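Local structure of hypothetical protein PH0156 (Pyrococcus horikoshii, 2P62) at residues F16-F27 with L232-V240. The protein is of unknown function but belongs to a family related to the Toprim-like proteins, whose members often act on nucleic acids. Numbering follows the deposited sequence.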
ATOM      1  N   PHE A  16       5.328 -10.707   4.143  1.00 24.90           N
ATOM      2  CA  PHE A  16       5.722 -12.070   3.822  1.00 25.14           C
ATOM      3  C   PHE A  16       6.202 -12.785   5.089  1.00 24.01           C
ATOM      4  O   PHE A  16       5.707 -13.855   5.423  1.00 23.75           O
ATOM      5  CB  PHE A  16       6.821 -12.061   2.743  1.00 25.74           C
ATOM      6  CG  PHE A  16       7.304 -13.433   2.350  1.00 26.78           C
ATOM      7  CD1 PHE A  16       8.446 -13.977   2.928  1.00 27.46           C
ATOM      8  CD2 PHE A  16       6.608 -14.189   1.414  1.00 27.33           C
ATOM      9  CE1 PHE A  16       8.892 -15.260   2.578  1.00 28.75           C
ATOM     10  CE2 PHE A  16       7.044 -15.472   1.057  1.00 27.21           C
ATOM     11  CZ  PHE A  16       8.189 -16.006   1.644  1.00 27.48           C
ATOM     12  N   PHE A  17       7.137 -12.183   5.815  1.00 22.58           N
ATOM     13  CA  PHE A  17       7.639 -12.814   7.029  1.00 24.36           C
ATOM     14  C   PHE A  17       6.600 -12.876   8.146  1.00 25.54           C
ATOM     15  O   PHE A  17       6.525 -13.866   8.878  1.00 27.25           O
ATOM     16  CB  PHE A  17       8.898 -12.099   7.525  1.00 22.32           C
ATOM     17  CG  PHE A  17      10.159 -12.577   6.862  1.00 25.80           C
ATOM     18  CD1 PHE A  17      10.755 -13.775   7.254  1.00 27.47           C
ATOM     19  CD2 PHE A  17      10.725 -11.859   5.811  1.00 26.68           C
ATOM     20  CE1 PHE A  17      11.895 -14.260   6.603  1.00 27.45           C
ATOM     21  CE2 PHE A  17      11.862 -12.333   5.153  1.00 27.62           C
ATOM     22  CZ  PHE A  17      12.449 -13.541   5.550  1.00 26.23           C
ATOM     23  N   LYS A  18       5.796 -11.822   8.265  1.00 24.19           N
ATOM     24  CA  LYS A  18       4.768 -11.742   9.294  1.00 24.50           C
ATOM     25  C   LYS A  18       3.702 -12.833   9.140  1.00 24.05           C
ATOM     26  O   LYS A  18       3.312 -13.471  10.119  1.00 22.58           O
ATOM     27  CB  LYS A  18       4.128 -10.341   9.270  1.00 26.46           C
ATOM     28  CG  LYS A  18       3.217 -10.013  10.453  1.00 29.58           C
ATOM     29  CD  LYS A  18       1.743 -10.136  10.097  1.00 31.74           C
ATOM     30  CE  LYS A  18       1.263  -8.941   9.302  1.00 31.75           C
ATOM     31  NZ  LYS A  18       1.389  -7.722  10.110  1.00 32.72           N
ATOM     32  N   VAL A  19       3.235 -13.078   7.922  1.00 24.50           N
ATOM     33  CA  VAL A  19       2.212 -14.107   7.774  1.00 25.34           C
ATOM     34  C   VAL A  19       2.779 -15.498   8.090  1.00 26.49           C
ATOM     35  O   VAL A  19       2.101 -16.328   8.692  1.00 27.41           O
ATOM     36  CB  VAL A  19       1.544 -14.073   6.360  1.00 24.39           C
ATOM     37  CG1 VAL A  19       2.568 -14.353   5.261  1.00 23.00           C
ATOM     38  CG2 VAL A  19       0.396 -15.076   6.312  1.00 21.59           C
ATOM     39  N   LEU A  20       4.025 -15.756   7.712  1.00 25.20           N
ATOM     40  CA  LEU A  20       4.610 -17.053   8.018  1.00 24.03           C
ATOM     41  C   LEU A  20       4.849 -17.197   9.518  1.00 24.70           C
ATOM     42  O   LEU A  20       4.517 -18.223  10.106  1.00 26.20           O
ATOM     43  CB  LEU A  20       5.937 -17.234   7.291  1.00 23.52           C
ATOM     44  CG  LEU A  20       5.886 -17.309   5.766  1.00 24.25           C
ATOM     45  CD1 LEU A  20       7.296 -17.124   5.248  1.00 22.54           C
ATOM     46  CD2 LEU A  20       5.276 -18.632   5.292  1.00 20.49           C
ATOM     47  N   LEU A  21       5.428 -16.171  10.135  1.00 24.39           N
ATOM     48  CA  LEU A  21       5.731 -16.205  11.564  1.00 24.50           C
ATOM     49  C   LEU A  21       4.487 -16.291  12.450  1.00 25.66           C
ATOM     50  O   LEU A  21       4.533 -16.881  13.525  1.00 25.36           O
ATOM     51  CB  LEU A  21       6.570 -14.982  11.955  1.00 24.36           C
ATOM     52  CG  LEU A  21       7.990 -14.890  11.379  1.00 24.52           C
ATOM     53  CD1 LEU A  21       8.649 -13.587  11.811  1.00 22.91           C
ATOM     54  CD2 LEU A  21       8.806 -16.089  11.855  1.00 25.06           C
ATOM     55  N   GLU A  22       3.381 -15.702  11.998  1.00 27.22           N
ATOM     56  CA  GLU A  22       2.129 -15.733  12.751  1.00 28.84           C
ATOM     57  C   GLU A  22       1.316 -16.989  12.444  1.00 30.52           C
ATOM     58  O   GLU A  22       1.105 -17.838  13.312  1.00 29.74           O
ATOM     59  CB  GLU A  22       1.270 -14.495  12.435  1.00 28.40           C
ATOM     60  CG  GLU A  22       1.813 -13.185  13.020  1.00 31.17           C
ATOM     61  CD  GLU A  22       0.915 -11.961  12.782  1.00 32.45           C
ATOM     62  OE1 GLU A  22       1.240 -10.885  13.325  1.00 35.36           O
ATOM     63  OE2 GLU A  22      -0.102 -12.056  12.064  1.00 31.63           O
ATOM     64  N   LYS A  23       0.892 -17.110  11.191  1.00 32.39           N
ATOM     65  CA  LYS A  23       0.058 -18.217  10.754  1.00 33.72           C
ATOM     66  C   LYS A  23       0.710 -19.586  10.668  1.00 33.87           C
ATOM     67  O   LYS A  23       0.020 -20.604  10.667  1.00 34.00           O
ATOM     68  CB  LYS A  23      -0.590 -17.858   9.415  1.00 34.10           C
ATOM     69  CG  LYS A  23      -1.442 -16.585   9.467  1.00 36.29           C
ATOM     70  CD  LYS A  23      -2.590 -16.699  10.477  1.00 39.27           C
ATOM     71  CE  LYS A  23      -3.490 -15.451  10.488  1.00 39.52           C
ATOM     72  NZ  LYS A  23      -2.798 -14.243  11.008  1.00 41.21           N
ATOM     73  N   LEU A  24       2.032 -19.621  10.608  1.00 33.76           N
ATOM     74  CA  LEU A  24       2.726 -20.896  10.521  1.00 31.88           C
ATOM     75  C   LEU A  24       3.465 -21.265  11.812  1.00 31.60           C
ATOM     76  O   LEU A  24       3.521 -22.436  12.174  1.00 31.99           O
ATOM     77  CB  LEU A  24       3.704 -20.866   9.354  1.00 30.78           C
ATOM     78  CG  LEU A  24       4.208 -22.228   8.885  1.00 31.94           C
ATOM     79  CD1 LEU A  24       3.058 -23.032   8.272  1.00 31.00           C
ATOM     80  CD2 LEU A  24       5.302 -22.019   7.864  1.00 27.83           C
ATOM     81  N   TYR A  25       4.029 -20.282  12.513  1.00 30.87           N
ATOM     82  CA  TYR A  25       4.752 -20.590  13.748  1.00 30.05           C
ATOM     83  C   TYR A  25       4.102 -20.159  15.054  1.00 27.89           C
ATOM     84  O   TYR A  25       4.735 -20.228  16.095  1.00 26.55           O
ATOM     85  CB  TYR A  25       6.195 -20.055  13.691  1.00 29.17           C
ATOM     86  CG  TYR A  25       7.018 -20.694  12.603  1.00 27.72           C
ATOM     87  CD1 TYR A  25       7.103 -20.113  11.348  1.00 28.25           C
ATOM     88  CD2 TYR A  25       7.645 -21.921  12.804  1.00 29.04           C
ATOM     89  CE1 TYR A  25       7.786 -20.734  10.313  1.00 30.69           C
ATOM     90  CE2 TYR A  25       8.336 -22.559  11.770  1.00 28.55           C
ATOM     91  CZ  TYR A  25       8.397 -21.956  10.526  1.00 30.91           C
ATOM     92  OH  TYR A  25       9.054 -22.565   9.481  1.00 32.33           O
ATOM     93  N   GLY A  26       2.854 -19.705  15.001  1.00 28.87           N
ATOM     94  CA  GLY A  26       2.164 -19.317  16.218  1.00 28.13           C
ATOM     95  C   GLY A  26       2.553 -18.003  16.864  1.00 29.19           C
ATOM     96  O   GLY A  26       2.129 -17.715  17.978  1.00 30.21           O
ATOM     97  N   PHE A  27       3.354 -17.193  16.194  1.00 28.48           N
ATOM     98  CA  PHE A  27       3.727 -15.924  16.787  1.00 31.82           C
ATOM     99  C   PHE A  27       2.548 -14.949  16.762  1.00 33.58           C
ATOM    100  O   PHE A  27       1.735 -14.965  15.836  1.00 32.89           O
ATOM    101  CB  PHE A  27       4.932 -15.343  16.045  1.00 31.67           C
ATOM    102  CG  PHE A  27       6.250 -15.747  16.633  1.00 30.63           C
ATOM    103  CD1 PHE A  27       6.915 -14.897  17.509  1.00 31.18           C
ATOM    104  CD2 PHE A  27       6.814 -16.980  16.339  1.00 29.13           C
ATOM    105  CE1 PHE A  27       8.127 -15.267  18.089  1.00 30.52           C
ATOM    106  CE2 PHE A  27       8.028 -17.363  16.916  1.00 30.24           C
ATOM    107  CZ  PHE A  27       8.685 -16.503  17.793  1.00 29.60           C
ATOM    108  N   LEU A 232      13.999 -21.585   2.549  1.00 37.49           N
ATOM    109  CA  LEU A 232      13.570 -20.562   3.497  1.00 34.75           C
ATOM    110  C   LEU A 232      13.353 -21.210   4.859  1.00 32.16           C
ATOM    111  O   LEU A 232      13.364 -20.542   5.887  1.00 31.64           O
ATOM    112  CB  LEU A 232      12.263 -19.897   3.041  1.00 34.03           C
ATOM    113  CG  LEU A 232      12.381 -18.617   2.213  1.00 33.06           C
ATOM    114  CD1 LEU A 232      11.005 -18.174   1.769  1.00 30.89           C
ATOM    115  CD2 LEU A 232      13.056 -17.519   3.046  1.00 32.14           C
ATOM    116  N   LEU A 233      13.178 -22.522   4.866  1.00 31.99           N
ATOM    117  CA  LEU A 233      12.939 -23.244   6.111  1.00 33.29           C
ATOM    118  C   LEU A 233      14.036 -23.080   7.166  1.00 32.73           C
ATOM    119  O   LEU A 233      13.758 -22.741   8.316  1.00 32.14           O
ATOM    120  CB  LEU A 233      12.714 -24.722   5.805  1.00 31.61           C
ATOM    121  CG  LEU A 233      11.414 -25.335   6.325  1.00 34.31           C
ATOM    122  CD1 LEU A 233      10.243 -24.363   6.169  1.00 31.12           C
ATOM    123  CD2 LEU A 233      11.159 -26.629   5.571  1.00 30.84           C
ATOM    124  N   PRO A 234      15.297 -23.324   6.791  1.00 32.23           N
ATOM    125  CA  PRO A 234      16.387 -23.182   7.761  1.00 32.17           C
ATOM    126  C   PRO A 234      16.494 -21.783   8.371  1.00 30.75           C
ATOM    127  O   PRO A 234      16.882 -21.637   9.526  1.00 32.74           O
ATOM    128  CB  PRO A 234      17.628 -23.608   6.962  1.00 31.27           C
ATOM    129  CG  PRO A 234      17.224 -23.384   5.530  1.00 36.50           C
ATOM    130  CD  PRO A 234      15.794 -23.823   5.501  1.00 31.69           C
ATOM    131  N   LEU A 235      16.139 -20.762   7.601  1.00 29.05           N
ATOM    132  CA  LEU A 235      16.178 -19.382   8.093  1.00 27.72           C
ATOM    133  C   LEU A 235      15.037 -19.156   9.099  1.00 28.21           C
ATOM    134  O   LEU A 235      15.229 -18.583  10.175  1.00 26.66           O
ATOM    135  CB  LEU A 235      16.017 -18.394   6.930  1.00 25.81           C
ATOM    136  CG  LEU A 235      15.787 -16.929   7.338  1.00 25.75           C
ATOM    137  CD1 LEU A 235      17.110 -16.316   7.802  1.00 23.80           C
ATOM    138  CD2 LEU A 235      15.222 -16.137   6.172  1.00 23.86           C
ATOM    139  N   LEU A 236      13.841 -19.598   8.725  1.00 26.86           N
ATOM    140  CA  LEU A 236      12.678 -19.451   9.582  1.00 26.51           C
ATOM    141  C   LEU A 236      12.866 -20.226  10.873  1.00 27.50           C
ATOM    142  O   LEU A 236      12.574 -19.723  11.961  1.00 26.72           O
ATOM    143  CB  LEU A 236      11.424 -19.951   8.859  1.00 26.21           C
ATOM    144  CG  LEU A 236      10.991 -19.075   7.675  1.00 26.18           C
ATOM    145  CD1 LEU A 236      10.052 -19.831   6.742  1.00 22.93           C
ATOM    146  CD2 LEU A 236      10.340 -17.821   8.230  1.00 24.39           C
ATOM    147  N   GLU A 237      13.367 -21.450  10.756  1.00 28.68           N
ATOM    148  CA  GLU A 237      13.563 -22.287  11.932  1.00 31.77           C
ATOM    149  C   GLU A 237      14.625 -21.721  12.869  1.00 30.77           C
ATOM    150  O   GLU A 237      14.656 -22.060  14.045  1.00 29.10           O
ATOM    151  CB  GLU A 237      13.899 -23.722  11.506  1.00 33.35           C
ATOM    152  CG  GLU A 237      12.831 -24.330  10.598  1.00 36.46           C
ATOM    153  CD  GLU A 237      13.092 -25.783  10.249  1.00 40.00           C
ATOM    154  OE1 GLU A 237      14.272 -26.152  10.054  1.00 41.23           O
ATOM    155  OE2 GLU A 237      12.114 -26.555  10.151  1.00 41.23           O
ATOM    156  N   ARG A 238      15.473 -20.842  12.344  1.00 29.81           N
ATOM    157  CA  ARG A 238      16.514 -20.210  13.141  1.00 30.03           C
ATOM    158  C   ARG A 238      15.898 -19.034  13.902  1.00 29.23           C
ATOM    159  O   ARG A 238      16.111 -18.874  15.111  1.00 27.06           O
ATOM    160  CB  ARG A 238      17.640 -19.712  12.235  1.00 32.24           C
ATOM    161  CG  ARG A 238      19.024 -19.920  12.810  1.00 38.57           C
ATOM    162  CD  ARG A 238      19.221 -21.385  13.147  1.00 45.52           C
ATOM    163  NE  ARG A 238      20.528 -21.668  13.728  1.00 51.89           N
ATOM    164  CZ  ARG A 238      21.663 -21.709  13.039  1.00 54.11           C
ATOM    165  NH1 ARG A 238      22.799 -21.978  13.666  1.00 56.55           N
ATOM    166  NH2 ARG A 238      21.662 -21.487  11.728  1.00 53.21           N
ATOM    167  N   MET A 239      15.136 -18.218  13.170  1.00 27.48           N
ATOM    168  CA  MET A 239      14.450 -17.058  13.724  1.00 26.24           C
ATOM    169  C   MET A 239      13.640 -17.523  14.931  1.00 27.89           C
ATOM    170  O   MET A 239      13.699 -16.927  16.006  1.00 27.36           O
ATOM    171  CB  MET A 239      13.512 -16.439  12.672  1.00 24.21           C
ATOM    172  CG  MET A 239      14.188 -15.864  11.414  1.00 19.17           C
ATOM    173  SD  MET A 239      12.973 -15.204  10.223  1.00 14.41           S
ATOM    174  CE  MET A 239      13.930 -13.869   9.449  1.00 19.18           C
ATOM    175  N   VAL A 240      12.890 -18.602  14.750  1.00 29.74           N
ATOM    176  CA  VAL A 240      12.086 -19.141  15.829  1.00 33.16           C
ATOM    177  C   VAL A 240      12.907 -20.202  16.549  1.00 35.04           C
ATOM    178  O   VAL A 240      13.925 -20.655  16.036  1.00 37.82           O
ATOM    179  CB  VAL A 240      10.793 -19.753  15.288  1.00 33.96           C
ATOM    180  CG1 VAL A 240       9.939 -20.235  16.431  1.00 41.30           C
ATOM    181  CG2 VAL A 240      10.040 -18.713  14.482  1.00 33.53           C
TER
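The Phe17 ring meets Leu235 CD2 at its edge, while Phe16 CD1 lies over one face, nearer its edge than its centre. Met239 reaches the ring obliquely in a Met-aromatic contact, its SD 4.8 Å from the centroid and its terminal CE 3.5 Å from Phe17 CE1. Leu232 CD1 lies at the edge of the Phe16 ring, in its plane, 3.6 Å from CZ. At the other end, Val240 straddles CE2 of Phe27: CG1 sits in the ring plane at the edge and CG2 comes in obliquely at 3.4 Å. The same CG2 also touches Leu21 CD2 and the base of Tyr25. With CG anti to the carbonyl carbon (chi1 -63°), Tyr25 runs across Leu236, bringing its OH to 3.6 Å from Leu236 CB. Cutting Phe17 back to an alanine is likely to leave Met239 CE and Leu235 CD2 without their aromatic partner and a gap between the helices. The segment axes, 11.5 Å apart, cross at -64°. Phe17 and Leu235 also touch strand 129-136, and Leu21 touches strands 51-55 and 58-63; the C-terminal helix thus packs beside helix 11-23 on one side of the mixed sheet, as in a layered alpha/beta fold, consistent with the Toprim-like clan.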